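Local coordinates for bumblebee peptidoglycan recognition protein SA (Bombus, PDB 5XZ4) that recognises bacterial peptidoglycan, binding the Dap type in preference to the Lys type, and probably acts as a sensor in insect innate immunity, at residues A[32-37]-A[103-108]; A[93-98]-A[147-152]; A[74-79]-A[118-123]. All coordinates share one frame; numbering follows the deposited sequence.

Interaction 1: A[32-37]-A[103-108]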
ATOM      1  N   PRO A  32     -12.734   0.288   6.886  1.00 12.11           N
ATOM      2  CA  PRO A  32     -13.607   1.022   5.950  1.00 12.52           C
ATOM      3  C   PRO A  32     -12.959   1.638   4.706  1.00 12.11           C
ATOM      4  O   PRO A  32     -13.647   1.870   3.715  1.00 12.13           O
ATOM      5  CB  PRO A  32     -14.227   2.115   6.836  1.00 13.91           C
ATOM      6  CG  PRO A  32     -13.168   2.365   7.872  1.00 14.24           C
ATOM      7  CD  PRO A  32     -12.593   1.015   8.167  1.00 13.65           C
ATOM      8  N   TYR A  33     -11.639   1.871   4.747  1.00 12.15           N
ATOM      9  CA  TYR A  33     -10.918   2.554   3.644  1.00 11.31           C
ATOM     10  C   TYR A  33      -9.679   1.796   3.194  1.00  9.33           C
ATOM     11  O   TYR A  33      -9.000   1.162   4.004  1.00  9.64           O
ATOM     12  CB  TYR A  33     -10.476   3.974   4.041  1.00 12.63           C
ATOM     13  CG  TYR A  33     -11.614   4.936   4.273  1.00 13.21           C
ATOM     14  CD1 TYR A  33     -12.166   5.662   3.207  1.00 14.54           C
ATOM     15  CD2 TYR A  33     -12.121   5.137   5.562  1.00 13.93           C
ATOM     16  CE1 TYR A  33     -13.250   6.537   3.421  1.00 15.92           C
ATOM     17  CE2 TYR A  33     -13.173   6.027   5.797  1.00 15.76           C
ATOM     18  CZ  TYR A  33     -13.729   6.717   4.725  1.00 17.30           C
ATOM     19  OH  TYR A  33     -14.790   7.572   4.970  1.00 21.43           O
ATOM     20  N   VAL A  34      -9.387   1.916   1.902  1.00  9.16           N
ATOM     21  CA  VAL A  34      -8.064   1.584   1.358  1.00  8.63           C
ATOM     22  C   VAL A  34      -7.534   2.883   0.750  1.00  8.97           C
ATOM     23  O   VAL A  34      -8.236   3.515  -0.059  1.00  9.37           O
ATOM     24  CB  VAL A  34      -8.157   0.470   0.300  1.00  8.52           C
ATOM     25  CG1 VAL A  34      -6.828   0.265  -0.426  1.00  9.62           C
ATOM     26  CG2 VAL A  34      -8.588  -0.843   0.926  1.00 10.03           C
ATOM     27  N   ILE A  35      -6.273   3.238   1.092  1.00  8.60           N
ATOM     28  CA  ILE A  35      -5.654   4.433   0.517  1.00  8.11           C
ATOM     29  C   ILE A  35      -4.578   3.976  -0.468  1.00  6.84           C
ATOM     30  O   ILE A  35      -3.682   3.179  -0.113  1.00  8.01           O
ATOM     31  CB  ILE A  35      -4.979   5.350   1.562  1.00  8.49           C
ATOM     32  CG1 ILE A  35      -5.795   5.534   2.830  1.00  9.67           C
ATOM     33  CG2 ILE A  35      -4.594   6.676   0.927  1.00  8.84           C
ATOM     34  CD1 ILE A  35      -7.124   6.229   2.658  1.00 11.64           C
ATOM     35  N   ILE A  36      -4.646   4.465  -1.697  1.00  7.38           N
ATOM     36  CA  ILE A  36      -3.657   4.165  -2.735  1.00  7.12           C
ATOM     37  C   ILE A  36      -2.565   5.237  -2.787  1.00  7.54           C
ATOM     38  O   ILE A  36      -2.862   6.456  -2.835  1.00  8.25           O
ATOM     39  CB  ILE A  36      -4.315   3.988  -4.132  1.00  7.34           C
ATOM     40  CG1 ILE A  36      -5.452   2.936  -4.090  1.00  8.12           C
ATOM     41  CG2 ILE A  36      -3.265   3.655  -5.200  1.00  8.78           C
ATOM     42  CD1 ILE A  36      -5.018   1.523  -3.702  1.00  8.67           C
ATOM     43  N   HIS A  37      -1.319   4.768  -2.700  1.00  7.77           N
ATOM     44  CA  HIS A  37      -0.130   5.643  -2.721  1.00  7.67           C
ATOM     45  C   HIS A  37       0.825   5.215  -3.821  1.00  7.49           C
ATOM     46  O   HIS A  37       0.757   4.069  -4.278  1.00  7.82           O
ATOM     47  CB  HIS A  37       0.647   5.521  -1.397  1.00  8.19           C
ATOM     48  CG  HIS A  37       0.082   6.323  -0.268  1.00  8.41           C
ATOM     49  ND1 HIS A  37       0.462   7.628  -0.036  1.00  8.76           N
ATOM     50  CD2 HIS A  37      -0.802   6.011   0.710  1.00  8.80           C
ATOM     51  CE1 HIS A  37      -0.168   8.084   1.035  1.00  9.71           C
ATOM     52  NE2 HIS A  37      -0.953   7.129   1.498  1.00  9.20           N
ATOM     53  N   VAL A 103      -6.141   0.652   5.328  1.00  9.61           N
ATOM     54  CA  VAL A 103      -4.833   0.113   4.929  1.00  9.16           C
ATOM     55  C   VAL A 103      -4.311   0.958   3.785  1.00  9.02           C
ATOM     56  O   VAL A 103      -5.083   1.414   2.924  1.00  9.01           O
ATOM     57  CB  VAL A 103      -4.856  -1.396   4.597  1.00 11.50           C
ATOM     58  CG1 VAL A 103      -4.986  -2.223   5.865  1.00 13.47           C
ATOM     59  CG2 VAL A 103      -5.956  -1.710   3.616  1.00 13.32           C
ATOM     60  N   GLY A 104      -2.991   1.164   3.795  1.00  8.24           N
ATOM     61  CA  GLY A 104      -2.313   1.996   2.784  1.00  8.00           C
ATOM     62  C   GLY A 104      -1.468   1.130   1.869  1.00  7.27           C
ATOM     63  O   GLY A 104      -0.603   0.403   2.345  1.00  7.61           O
ATOM     64  N   ILE A 105      -1.755   1.169   0.572  1.00  7.11           N
ATOM     65  CA  ILE A 105      -1.082   0.294  -0.419  1.00  7.75           C
ATOM     66  C   ILE A 105      -0.160   1.180  -1.230  1.00  8.22           C
ATOM     67  O   ILE A 105      -0.601   2.106  -1.911  1.00  9.17           O
ATOM     68  CB  ILE A 105      -2.087  -0.379  -1.381  1.00  8.61           C
ATOM     69  CG1 ILE A 105      -3.056  -1.295  -0.617  1.00  9.82           C
ATOM     70  CG2 ILE A 105      -1.339  -1.194  -2.438  1.00  9.14           C
ATOM     71  CD1 ILE A 105      -4.162  -1.909  -1.485  1.00 10.71           C
ATOM     72  N   GLY A 106       1.152   0.923  -1.106  1.00  7.85           N
ATOM     73  CA  GLY A 106       2.164   1.706  -1.859  1.00  8.40           C
ATOM     74  C   GLY A 106       2.602   0.996  -3.131  1.00  7.55           C
ATOM     75  O   GLY A 106       3.271  -0.047  -3.054  1.00  8.17           O
ATOM     76  N   PHE A 107       2.257   1.558  -4.297  1.00  7.49           N
ATOM     77  CA  PHE A 107       2.773   1.075  -5.593  1.00  7.91           C
ATOM     78  C   PHE A 107       4.235   1.522  -5.682  1.00  8.28           C
ATOM     79  O   PHE A 107       4.519   2.740  -5.545  1.00  8.55           O
ATOM     80  CB  PHE A 107       1.958   1.648  -6.767  1.00  8.50           C
ATOM     81  CG  PHE A 107       0.626   0.961  -7.024  1.00  8.29           C
ATOM     82  CD1 PHE A 107      -0.391   0.955  -6.055  1.00  8.31           C
ATOM     83  CD2 PHE A 107       0.407   0.369  -8.268  1.00  9.01           C
ATOM     84  CE1 PHE A 107      -1.619   0.340  -6.343  1.00  8.40           C
ATOM     85  CE2 PHE A 107      -0.820  -0.242  -8.553  1.00  9.46           C
ATOM     86  CZ  PHE A 107      -1.807  -0.237  -7.588  1.00  9.14           C
ATOM     87  N   ILE A 108       5.141   0.574  -5.920  1.00  8.20           N
ATOM     88  CA  ILE A 108       6.574   0.921  -5.979  1.00  8.19           C
ATOM     89  C   ILE A 108       6.868   1.592  -7.318  1.00  8.94           C
ATOM     90  O   ILE A 108       6.750   0.970  -8.383  1.00  9.97           O
ATOM     91  CB  ILE A 108       7.470  -0.316  -5.741  1.00  8.05           C
ATOM     92  CG1 ILE A 108       7.214  -0.893  -4.344  1.00  8.69           C
ATOM     93  CG2 ILE A 108       8.958   0.056  -5.891  1.00  9.77           C
ATOM     94  CD1 ILE A 108       7.837  -2.271  -4.113  1.00  9.53           C
TER

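Interaction 2: A[93-98]-A[147-152]. With SO4 (sulfate ion), chain C.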
ATOM      1  N   ALA A  93       1.506   4.414   8.989  1.00  7.70           N
ATOM      2  CA  ALA A  93       2.184   5.728   8.952  1.00  8.42           C
ATOM      3  C   ALA A  93       2.304   6.111   7.489  1.00  8.93           C
ATOM      4  O   ALA A  93       3.398   6.310   6.933  1.00 10.69           O
ATOM      5  CB  ALA A  93       3.553   5.698   9.647  1.00  9.51           C
ATOM      6  N   HIS A  94       1.148   6.164   6.827  1.00  8.64           N
ATOM      7  CA  HIS A  94       1.067   6.463   5.407  1.00  8.01           C
ATOM      8  C   HIS A  94       0.120   7.640   5.058  1.00  8.03           C
ATOM      9  O   HIS A  94       0.355   8.310   4.049  1.00  9.35           O
ATOM     10  CB  HIS A  94       0.674   5.206   4.592  1.00  8.24           C
ATOM     11  CG  HIS A  94      -0.509   4.457   5.132  1.00  7.85           C
ATOM     12  ND1 HIS A  94      -1.817   4.853   4.903  1.00  8.25           N
ATOM     13  CD2 HIS A  94      -0.575   3.329   5.886  1.00  7.73           C
ATOM     14  CE1 HIS A  94      -2.625   4.003   5.514  1.00  8.38           C
ATOM     15  NE2 HIS A  94      -1.912   3.069   6.122  1.00  7.90           N
ATOM     16  N   THR A  95      -0.959   7.839   5.833  1.00  8.58           N
ATOM     17  CA  THR A  95      -2.015   8.794   5.451  1.00  9.05           C
ATOM     18  C   THR A  95      -2.532   9.482   6.716  1.00  9.80           C
ATOM     19  O   THR A  95      -3.392   8.927   7.435  1.00 11.08           O
ATOM     20  CB  THR A  95      -3.174   8.075   4.736  1.00  9.31           C
ATOM     21  OG1 THR A  95      -2.672   7.178   3.750  1.00  8.53           O
ATOM     22  CG2 THR A  95      -4.116   9.096   4.075  1.00 10.85           C
ATOM     23  N   ILE A  96      -2.016  10.686   6.984  1.00 11.44           N
ATOM     24  CA  ILE A  96      -2.419  11.444   8.180  1.00 13.14           C
ATOM     25  C   ILE A  96      -3.948  11.629   8.160  1.00 13.21           C
ATOM     26  O   ILE A  96      -4.530  11.942   7.118  1.00 16.27           O
ATOM     27  CB  ILE A  96      -1.652  12.797   8.325  1.00 16.35           C
ATOM     28  CG1 ILE A  96      -0.166  12.507   8.620  1.00 18.13           C
ATOM     29  CG2 ILE A  96      -2.271  13.689   9.412  1.00 19.88           C
ATOM     30  CD1 ILE A  96       0.764  13.717   8.676  1.00 22.53           C
ATOM     31  N   GLY A  97      -4.577  11.337   9.295  1.00 13.30           N
ATOM     32  CA  GLY A  97      -6.031  11.398   9.415  1.00 14.25           C
ATOM     33  C   GLY A  97      -6.757  10.098   9.118  1.00 14.19           C
ATOM     34  O   GLY A  97      -7.935   9.982   9.434  1.00 15.33           O
ATOM     35  N   TYR A  98      -6.065   9.133   8.497  1.00 12.85           N
ATOM     36  CA  TYR A  98      -6.649   7.852   8.067  1.00 12.44           C
ATOM     37  C   TYR A  98      -5.860   6.640   8.536  1.00 11.22           C
ATOM     38  O   TYR A  98      -6.261   5.507   8.239  1.00 11.35           O
ATOM     39  CB  TYR A  98      -6.802   7.796   6.540  1.00 12.53           C
ATOM     40  CG  TYR A  98      -7.939   8.685   6.082  1.00 12.86           C
ATOM     41  CD1 TYR A  98      -7.786  10.089   6.028  1.00 13.98           C
ATOM     42  CD2 TYR A  98      -9.191   8.134   5.751  1.00 13.11           C
ATOM     43  CE1 TYR A  98      -8.856  10.920   5.660  1.00 15.42           C
ATOM     44  CE2 TYR A  98     -10.268   8.964   5.376  1.00 14.84           C
ATOM     45  CZ  TYR A  98     -10.085  10.343   5.325  1.00 16.12           C
ATOM     46  OH  TYR A  98     -11.138  11.181   4.952  1.00 18.28           O
ATOM     47  N   LYS A 147      -4.056  11.737  -2.395  1.00 10.94           N
ATOM     48  CA  LYS A 147      -4.244  13.157  -2.715  1.00 12.17           C
ATOM     49  C   LYS A 147      -5.675  13.658  -2.467  1.00 13.27           C
ATOM     50  O   LYS A 147      -5.876  14.851  -2.374  1.00 14.56           O
ATOM     51  CB  LYS A 147      -3.838  13.464  -4.171  1.00 12.83           C
ATOM     52  CG  LYS A 147      -4.634  12.739  -5.260  1.00 14.38           C
ATOM     53  CD  LYS A 147      -4.071  12.982  -6.660  1.00 18.00           C
ATOM     54  CE  LYS A 147      -4.170  14.438  -7.071  1.00 20.49           C
ATOM     55  NZ  LYS A 147      -3.440  14.767  -8.324  1.00 24.30           N
ATOM     56  N   GLN A 148      -6.652  12.751  -2.376  1.00 12.21           N
ATOM     57  CA  GLN A 148      -8.054  13.132  -2.134  1.00 12.25           C
ATOM     58  C   GLN A 148      -8.296  13.560  -0.693  1.00 12.41           C
ATOM     59  O   GLN A 148      -9.268  14.281  -0.428  1.00 13.96           O
ATOM     60  CB  GLN A 148      -8.976  11.959  -2.468  1.00 12.01           C
ATOM     61  CG  GLN A 148      -8.998  11.622  -3.935  1.00 12.97           C
ATOM     62  CD  GLN A 148      -9.908  10.449  -4.242  1.00 12.32           C
ATOM     63  OE1 GLN A 148      -9.458   9.391  -4.665  1.00 12.22           O
ATOM     64  NE2 GLN A 148     -11.218  10.654  -4.052  1.00 13.34           N
ATOM     65  N   VAL A 149      -7.421  13.126   0.233  1.00 11.88           N
ATOM     66  CA  VAL A 149      -7.596  13.382   1.676  1.00 13.46           C
ATOM     67  C   VAL A 149      -6.419  14.036   2.410  1.00 13.86           C
ATOM     68  O   VAL A 149      -6.544  14.352   3.592  1.00 14.32           O
ATOM     69  CB  VAL A 149      -8.040  12.123   2.453  1.00 13.94           C
ATOM     70  CG1 VAL A 149      -9.438  11.708   2.010  1.00 15.84           C
ATOM     71  CG2 VAL A 149      -7.026  10.985   2.330  1.00 14.25           C
ATOM     72  N   THR A 150      -5.279  14.162   1.731  1.00 13.84           N
ATOM     73  CA  THR A 150      -4.104  14.820   2.300  1.00 13.80           C
ATOM     74  C   THR A 150      -3.433  15.656   1.223  1.00 13.48           C
ATOM     75  O   THR A 150      -3.607  15.412   0.022  1.00 14.82           O
ATOM     76  CB  THR A 150      -3.059  13.792   2.814  1.00 14.76           C
ATOM     77  OG1 THR A 150      -2.716  12.877   1.760  1.00 14.57           O
ATOM     78  CG2 THR A 150      -3.552  13.030   4.037  1.00 15.46           C
ATOM     79  N   ALA A 151      -2.631  16.633   1.664  1.00 14.40           N
ATOM     80  CA  ALA A 151      -1.877  17.474   0.732  1.00 16.35           C
ATOM     81  C   ALA A 151      -0.640  16.730   0.261  1.00 15.66           C
ATOM     82  O   ALA A 151       0.380  16.680   0.970  1.00 15.20           O
ATOM     83  CB  ALA A 151      -1.506  18.811   1.371  1.00 17.44           C
ATOM     84  N   THR A 152      -0.765  16.105  -0.912  1.00 13.56           N
ATOM     85  CA  THR A 152       0.273  15.259  -1.496  1.00 14.86           C
ATOM     86  C   THR A 152      -0.019  15.084  -2.983  1.00 14.59           C
ATOM     87  O   THR A 152      -1.186  15.225  -3.411  1.00 16.12           O
ATOM     88  CB  THR A 152       0.321  13.871  -0.819  1.00 14.08           C
ATOM     89  OG1 THR A 152       1.444  13.150  -1.335  1.00 13.81           O
ATOM     90  CG2 THR A 152      -0.994  13.046  -1.023  1.00 14.29           C
TER
HETATM   91  S   SO4 C 201      -3.477   9.621  12.239  1.00 23.97           S
HETATM   92  O1  SO4 C 201      -2.175   8.912  12.333  1.00 25.65           O
HETATM   93  O2  SO4 C 201      -4.369   9.029  11.225  1.00 22.77           O
HETATM   94  O3  SO4 C 201      -4.174   9.624  13.549  1.00 27.25           O
HETATM   95  O4  SO4 C 201      -3.194  11.032  11.866  1.00 26.39           O
HETATM   96  O   HOH W   1      -0.509  11.103   2.401  1.00 16.86           O
HETATM   97  O   HOH W   2      -6.207  13.841   6.263  1.00 28.75           O

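Interaction 3: A[74-79]-A[118-123]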
ATOM      1  N   PHE A  74       0.942  -2.436   2.812  1.00  5.73           N
ATOM      2  CA  PHE A  74       1.455  -3.334   1.773  1.00  5.97           C
ATOM      3  C   PHE A  74       2.122  -2.511   0.678  1.00  5.80           C
ATOM      4  O   PHE A  74       1.772  -1.337   0.479  1.00  6.42           O
ATOM      5  CB  PHE A  74       0.283  -4.119   1.108  1.00  6.54           C
ATOM      6  CG  PHE A  74      -0.469  -5.027   2.050  1.00  6.46           C
ATOM      7  CD1 PHE A  74      -0.041  -6.326   2.280  1.00  7.32           C
ATOM      8  CD2 PHE A  74      -1.621  -4.592   2.705  1.00  7.13           C
ATOM      9  CE1 PHE A  74      -0.724  -7.156   3.164  1.00  7.43           C
ATOM     10  CE2 PHE A  74      -2.316  -5.440   3.578  1.00  7.68           C
ATOM     11  CZ  PHE A  74      -1.867  -6.712   3.810  1.00  7.54           C
ATOM     12  N   LEU A  75       3.050  -3.163  -0.032  1.00  6.19           N
ATOM     13  CA  LEU A  75       3.627  -2.598  -1.276  1.00  6.10           C
ATOM     14  C   LEU A  75       3.246  -3.461  -2.448  1.00  5.82           C
ATOM     15  O   LEU A  75       3.058  -4.706  -2.287  1.00  6.84           O
ATOM     16  CB  LEU A  75       5.162  -2.478  -1.230  1.00  7.09           C
ATOM     17  CG  LEU A  75       5.777  -1.715  -0.057  1.00  7.51           C
ATOM     18  CD1 LEU A  75       7.305  -1.873  -0.109  1.00  9.37           C
ATOM     19  CD2 LEU A  75       5.404  -0.264  -0.090  1.00 10.43           C
ATOM     20  N   ILE A  76       3.117  -2.843  -3.616  1.00  6.97           N
ATOM     21  CA  ILE A  76       2.927  -3.591  -4.879  1.00  7.29           C
ATOM     22  C   ILE A  76       4.199  -3.423  -5.718  1.00  7.49           C
ATOM     23  O   ILE A  76       4.579  -2.300  -6.052  1.00  8.34           O
ATOM     24  CB  ILE A  76       1.694  -3.098  -5.702  1.00  7.84           C
ATOM     25  CG1 ILE A  76       0.417  -2.994  -4.839  1.00  8.17           C
ATOM     26  CG2 ILE A  76       1.501  -3.974  -6.963  1.00  8.80           C
ATOM     27  CD1 ILE A  76      -0.100  -4.325  -4.332  1.00  9.74           C
ATOM     28  N   GLY A  77       4.844  -4.542  -6.047  1.00  7.66           N
ATOM     29  CA  GLY A  77       6.015  -4.523  -6.920  1.00  8.32           C
ATOM     30  C   GLY A  77       5.695  -4.613  -8.395  1.00  9.62           C
ATOM     31  O   GLY A  77       4.653  -5.170  -8.790  1.00 10.40           O
ATOM     32  N   GLY A  78       6.602  -4.131  -9.245  1.00 10.26           N
ATOM     33  CA  GLY A  78       6.473  -4.310 -10.694  1.00 10.91           C
ATOM     34  C   GLY A  78       6.679  -5.759 -11.146  1.00 11.25           C
ATOM     35  O   GLY A  78       6.442  -6.089 -12.326  1.00 12.39           O
ATOM     36  N   ASP A  79       7.115  -6.614 -10.214  1.00 10.53           N
ATOM     37  CA  ASP A  79       7.087  -8.077 -10.405  1.00 11.42           C
ATOM     38  C   ASP A  79       5.665  -8.670 -10.298  1.00 11.77           C
ATOM     39  O   ASP A  79       5.483  -9.872 -10.544  1.00 13.42           O
ATOM     40  CB  ASP A  79       8.040  -8.764  -9.400  1.00 12.67           C
ATOM     41  CG  ASP A  79       7.637  -8.555  -7.938  1.00 12.80           C
ATOM     42  OD1 ASP A  79       6.710  -7.762  -7.634  1.00 12.09           O
ATOM     43  OD2 ASP A  79       8.254  -9.199  -7.057  1.00 14.48           O
ATOM     44  N   ASP A 118      -0.124  -3.222 -15.873  1.00 11.29           N
ATOM     45  CA  ASP A 118      -1.286  -4.077 -15.624  1.00 11.77           C
ATOM     46  C   ASP A 118      -1.070  -5.083 -14.487  1.00 11.63           C
ATOM     47  O   ASP A 118      -1.967  -5.298 -13.656  1.00 10.67           O
ATOM     48  CB  ASP A 118      -1.686  -4.825 -16.887  1.00 13.05           C
ATOM     49  CG  ASP A 118      -2.230  -3.915 -17.980  1.00 14.20           C
ATOM     50  OD1 ASP A 118      -2.789  -2.836 -17.687  1.00 16.57           O
ATOM     51  OD2 ASP A 118      -2.081  -4.305 -19.155  1.00 16.78           O
ATOM     52  N   LYS A 119       0.109  -5.710 -14.420  1.00 11.85           N
ATOM     53  CA  LYS A 119       0.344  -6.690 -13.365  1.00 12.69           C
ATOM     54  C   LYS A 119       0.321  -6.053 -11.970  1.00 10.99           C
ATOM     55  O   LYS A 119      -0.099  -6.700 -11.018  1.00 10.96           O
ATOM     56  CB  LYS A 119       1.573  -7.571 -13.602  1.00 15.12           C
ATOM     57  CG  LYS A 119       2.873  -6.833 -13.479  1.00 16.59           C
ATOM     58  CD  LYS A 119       4.025  -7.480 -14.240  1.00 22.39           C
ATOM     59  CE  LYS A 119       4.063  -9.000 -14.227  1.00 25.48           C
ATOM     60  NZ  LYS A 119       5.350  -9.531 -14.687  1.00 19.12           N
ATOM     61  N   MET A 120       0.721  -4.779 -11.855  1.00 10.39           N
ATOM     62  CA  MET A 120       0.648  -4.078 -10.562  1.00 10.05           C
ATOM     63  C   MET A 120      -0.800  -3.777 -10.208  1.00  9.14           C
ATOM     64  O   MET A 120      -1.233  -4.045  -9.086  1.00  9.21           O
ATOM     65  CB  MET A 120       1.441  -2.760 -10.556  1.00 10.06           C
ATOM     66  CG  MET A 120       2.935  -2.924 -10.827  1.00 10.51           C
ATOM     67  SD  MET A 120       3.763  -1.324 -10.780  1.00 11.56           S
ATOM     68  CE  MET A 120       4.081  -1.103  -9.041  1.00 11.65           C
ATOM     69  N   LEU A 121      -1.559  -3.231 -11.162  1.00  9.91           N
ATOM     70  CA  LEU A 121      -2.968  -2.944 -10.894  1.00 10.05           C
ATOM     71  C   LEU A 121      -3.758  -4.205 -10.556  1.00  9.54           C
ATOM     72  O   LEU A 121      -4.585  -4.186  -9.626  1.00  8.88           O
ATOM     73  CB  LEU A 121      -3.591  -2.251 -12.084  1.00 10.75           C
ATOM     74  CG  LEU A 121      -3.231  -0.779 -12.209  1.00 13.84           C
ATOM     75  CD1 LEU A 121      -3.493  -0.405 -13.655  1.00 16.44           C
ATOM     76  CD2 LEU A 121      -4.045   0.044 -11.193  1.00 15.62           C
ATOM     77  N   ASN A 122      -3.494  -5.296 -11.270  1.00  9.92           N
ATOM     78  CA  ASN A 122      -4.187  -6.546 -10.999  1.00 11.46           C
ATOM     79  C   ASN A 122      -3.848  -7.098  -9.613  1.00 11.47           C
ATOM     80  O   ASN A 122      -4.731  -7.574  -8.898  1.00 10.93           O
ATOM     81  CB  ASN A 122      -3.918  -7.578 -12.093  1.00 14.02           C
ATOM     82  CG  ASN A 122      -4.929  -8.704 -12.080  1.00 19.05           C
ATOM     83  OD1 ASN A 122      -4.757  -9.666 -11.350  1.00 23.26           O
ATOM     84  ND2 ASN A 122      -6.003  -8.579 -12.876  1.00 22.58           N
ATOM     85  N   ALA A 123      -2.585  -7.026  -9.213  1.00 10.66           N
ATOM     86  CA  ALA A 123      -2.197  -7.486  -7.868  1.00  9.94           C
ATOM     87  C   ALA A 123      -2.902  -6.685  -6.771  1.00  9.02           C
ATOM     88  O   ALA A 123      -3.425  -7.246  -5.793  1.00  9.82           O
ATOM     89  CB  ALA A 123      -0.677  -7.425  -7.682  1.00 11.03           C
TER
HETATM   90  O   HOH W   3       7.589  -7.731 -14.334  1.00 27.48           O

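Interaction 1: A[32-37]-A[103-108]
Val34, Ile36 and Ile105 interlock on one face of a pair of parallel neighbouring strands, 32-37 and 103-107, in the middle of the sheet. The CD1 tip of Ile105 reaches CG1 of Val34 at 3.6 Å, a close methyl-to-methyl contact. With chi1 at 171°, Val34 sets CG1 anti to its backbone N, on the side that Ile105 approaches, while its other methyl, CG2, faces CG2 of Val103. Ile36 and Ile105 run side by side, pointing the same way, and their CD1 atoms are 4.2 Å apart. Further along, Ile36 turns CG2 to CE1 of Phe107, 3.9 Å away, an oblique approach to the ring. Branched aliphatic chains suit this face because it lies under cover: helix 118-134 packs on Ile105 and Phe107, and Leu137 on Val34 and Val103.

The other face carries Ile35 and His37 from one strand but Gly104 and Gly106 from the other, so across the strands His37 meets backbone alone, its CB lying 3.7 Å from Ile105 O. The imidazole is held at both nitrogens, NE2 by Thr95 OG1 and ND1 by Ser154 OG, which would fix its rotation.

Backbone bonds join the strands in parallel fashion. Ile35 donates its N-H to Val103 O (2.8 Å) and accepts from Ile105 N at its own O (2.9 Å); His37 likewise donates to Ile105 O and accepts from Phe107 N. The bond from Val103 N to Tyr33 O is longer, at 3.2 Å. In zinc-dependent amidases of this family a histidine at the equivalent strand position binds the metal; here both ring nitrogens are occupied by hydroxyls, consistent with a domain that binds peptidoglycan without cutting it.

Interaction 2: A[93-98]-A[147-152]
Tyr98 and Thr95 meet Val149 and Thr150 in a surface contact between two loops of the amidase-like PGRP fold, one leading into strand 102-107 and the other following strand 141-145. No direct hydrogen bond crosses it; small apolar groups and water do the joining. Val149 lies over one face of the Tyr98 ring, its CG2 4.2 Å from the centroid and 28° off the normal, a CH-pi contact. Val149 CB comes within 3.5 Å of Tyr98 CE1, and CG1 sits by the hydroxyl oxygen, so the valine spans the ring from CD1 to its phenolic end. A beta-branched residue suits this place because both methyls can touch the aromatic at once.

Thr95 and Thr150 cross at about a right angle with their CG2 methyls 4.0 Å apart. Thr95, with chi1 at -46°, holds CG2 anti to its backbone N and turned to the other loop, while OG1 is gripped by two histidines, ND1 of His94 and NE2 of His37. Thr150 likewise presents carbon to the contact and gives OG1 to Ala146 O.

Residues 95-98 form a type II beta turn, closed by Tyr98 N to Thr95 O. Gly97 has the positive phi of 92° that this turn needs at its third position, a conformation easiest for glycine. The N-H of Gly97 donates to a sulfate, probably from the crystallisation liquor, which Asn99 N also holds. Between the loops, one water donates to both Ile96 O and Val149 O, 2.7 Å from each.

Interaction 3: A[74-79]-A[118-123]
The chi3 of Met120, 84°, bends the end of its chain so that CE swings in against the backbone of 76-79, stopping 3.3 Å from Ile76 O. Ile76 answers with a chi1 of -49°, which sets CG2 anti to its backbone N and aims that methyl at the first turn of helix 118-134. There CG2 lies 3.8 Å from Met120 CB and 4.1 Å from Ala123 CB. Residues 120 and 123 are three apart in the helix and so share the side that faces the strand. Alanine is small enough to bring the backbone close, and methionine is flexible enough to follow the chain as it leaves the strand.

That exit is built from two glycines. Met120 rests on the peptide groups of Gly77 and Gly78: its CG is 3.5 Å from Gly77 O and 3.8 Å from Gly78 CA. The carboxylate of Asp79 folds back close over Gly77, where glycine's lack of a side chain suits the tight fit, and its OD2 binds Tyr83 OH and Asn81 ND2.

At the solvent side Lys119 lays its aliphatic part along the turn, CD 3.4 Å from Gly78 O. Its ammonium does not bond that oxygen directly; a water accepts from NZ at 2.9 Å and donates to Gly78 O.

Around this contact, strand 74-76 is hydrogen-bonded to strand 102-107, whose Phe107 also packs on Met120. Leu121, on another side of the helix, meets helix 157-163, while Asp79 touches helix 47-64.

In the fold
Along the chain the six segments come in the order 32-37, 74-79, 93-98, 103-108, 118-123 and 147-152, so each pair of contacts interleaves and ties distant parts of one domain together. Interaction 1 lies at the heart of the sheet, about 4 Å from the chain centre. Interactions 2 and 3 sit on opposite sides of that centre, their own centres about 21 Å apart. Interaction 1 touches both: His37 reaches the 93-98 loop, and Gly106 hydrogen-bonds strand 74-76. Strand 102-107 leads on to helix 118-134, which packs back on the sheet. The central strands thereby connect the loops beside His37 to helix 118-134 on the face carrying Ile105 and Phe107.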